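Local structure of dTor_3x33L (Synthetic construct, 4YY2) at residues V27-F31 against L45-E51. The protein is a computationally designed protein that forms a closed left-handed alpha/alpha toroid of three helical repeats, with no biological function assigned. Sequence-based numbering, arbitrary orientation.
Sequences VKEKF and LLELIAE
L48 points its forked end at the helix of V27-F31, and its two methyls divide the work. CD1 reaches the buried side, lying 4.1 Å from F31 CB, close to the plane of the ring at its edge, and 4.2 Å from V27 CG1. CD2 turns to the outer side and rests 3.8 Å from K30 CE, the two side chains crossing at an angle. A leucine suits this place because its branch lets one methyl meet F31 and V27 while the other meets the K30 chain. With CG anti to the backbone N (chi1 177°), F31 sends its ring along the interface to L45, whose CD2 comes within 4.1 Å of F31 CE1 at a slant. Helix 8-20 adds to the packing: L13 and A17 touch V27, a compact beta-branched residue, and L13 also meets L45. At the solvent-facing border, K30 and E51 approach from opposite directions and form a salt bridge between NZ and OE1, though its modelled geometry is doubtful. The long lysine thus offers methylenes to the apolar cluster and charge to the partly exposed border. The axes of segments 27-31 and 45-51 approach to 10.9 Å, with 134° between their N-to-C directions. Packing between the consecutive helices 24-36 and 41-53 of this designed left-handed alpha/alpha toroid is here an apolar seam with a charged pair at its border.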
# COMPACT_ATOMS: atom_id res chain seq x y z
N VAL A 27 -0.25 1.38 11.70
CA VAL A 27 0.39 1.36 10.40
C VAL A 27 1.09 2.73 10.16
O VAL A 27 2.23 2.78 9.69
CB VAL A 27 -0.64 1.05 9.33
CG1 VAL A 27 -0.07 1.26 7.92
CG2 VAL A 27 -1.07 -0.39 9.54
N LYS A 28 0.41 3.80 10.51
CA LYS A 28 0.94 5.15 10.37
C LYS A 28 2.22 5.27 11.13
O LYS A 28 3.18 5.86 10.65
CB LYS A 28 -0.04 6.17 10.98
CG LYS A 28 0.41 7.63 10.87
CD LYS A 28 -0.59 8.65 11.44
CE LYS A 28 -0.10 10.07 11.14
NZ LYS A 28 -1.09 11.10 11.50
N GLU A 29 2.23 4.79 12.36
CA GLU A 29 3.44 4.95 13.17
C GLU A 29 4.59 4.14 12.62
O GLU A 29 5.73 4.63 12.64
CB GLU A 29 3.25 4.71 14.64
CG GLU A 29 2.35 5.75 15.27
CD GLU A 29 3.01 7.11 15.49
OE1 GLU A 29 4.22 7.30 15.27
OE2 GLU A 29 2.24 7.98 15.85
N LYS A 30 4.33 2.92 12.16
CA LYS A 30 5.37 2.15 11.45
C LYS A 30 5.93 2.88 10.22
O LYS A 30 7.13 2.99 10.03
CB LYS A 30 4.87 0.78 11.00
CG LYS A 30 4.75 -0.22 12.14
CD LYS A 30 3.86 -1.41 11.78
CE LYS A 30 4.54 -2.37 10.84
NZ LYS A 30 3.62 -3.51 10.64
N PHE A 31 5.02 3.46 9.45
CA PHE A 31 5.37 4.27 8.24
C PHE A 31 6.26 5.45 8.57
O PHE A 31 7.36 5.64 7.98
CB PHE A 31 4.05 4.68 7.55
CG PHE A 31 4.22 5.55 6.37
CD1 PHE A 31 4.56 5.03 5.15
CD2 PHE A 31 4.07 6.91 6.48
CE1 PHE A 31 4.71 5.86 4.05
CE2 PHE A 31 4.15 7.73 5.36
CZ PHE A 31 4.49 7.20 4.14
N LEU A 45 5.77 1.91 1.76
CA LEU A 45 4.46 1.35 1.46
C LEU A 45 4.59 -0.07 0.97
O LEU A 45 3.84 -0.97 1.34
CB LEU A 45 3.71 2.19 0.43
CG LEU A 45 3.22 3.58 0.98
CD1 LEU A 45 2.73 4.45 -0.16
CD2 LEU A 45 2.15 3.42 2.03
N LEU A 46 5.59 -0.30 0.10
CA LEU A 46 5.81 -1.66 -0.46
C LEU A 46 6.20 -2.63 0.64
O LEU A 46 5.70 -3.80 0.66
CB LEU A 46 6.88 -1.60 -1.59
CG LEU A 46 6.35 -0.87 -2.83
CD1 LEU A 46 7.51 -0.53 -3.74
CD2 LEU A 46 5.27 -1.63 -3.59
N GLU A 47 7.06 -2.20 1.58
CA GLU A 47 7.37 -3.09 2.69
C GLU A 47 6.13 -3.44 3.53
O GLU A 47 6.00 -4.58 4.05
CB GLU A 47 8.46 -2.47 3.53
CG GLU A 47 9.78 -2.42 2.76
CD GLU A 47 10.95 -1.85 3.55
OE1 GLU A 47 10.80 -1.47 4.71
OE2 GLU A 47 12.04 -1.72 2.99
N LEU A 48 5.29 -2.46 3.75
CA LEU A 48 4.07 -2.65 4.58
C LEU A 48 3.12 -3.59 3.91
O LEU A 48 2.47 -4.43 4.57
CB LEU A 48 3.42 -1.33 4.95
CG LEU A 48 4.18 -0.44 5.92
CD1 LEU A 48 3.59 0.97 5.91
CD2 LEU A 48 4.19 -1.04 7.31
N ILE A 49 3.05 -3.49 2.59
CA ILE A 49 2.21 -4.37 1.79
C ILE A 49 2.69 -5.81 1.82
O ILE A 49 1.88 -6.75 2.02
CB ILE A 49 2.08 -3.87 0.34
CG1 ILE A 49 1.26 -2.56 0.31
CG2 ILE A 49 1.47 -4.92 -0.55
CD1 ILE A 49 1.43 -1.78 -0.96
N ALA A 50 4.02 -5.96 1.76
CA ALA A 50 4.65 -7.27 1.89
C ALA A 50 4.33 -7.92 3.21
O ALA A 50 3.98 -9.10 3.27
CB ALA A 50 6.16 -7.16 1.67
N GLU A 51 4.40 -7.14 4.27
CA GLU A 51 4.08 -7.60 5.62
C GLU A 51 2.62 -8.07 5.70
O GLU A 51 2.30 -9.10 6.31
CB GLU A 51 4.30 -6.43 6.58
CG GLU A 51 4.27 -6.68 8.06
CD GLU A 51 5.29 -5.70 8.67
OE1 GLU A 51 4.91 -4.60 9.07
OE2 GLU A 51 6.50 -6.01 8.62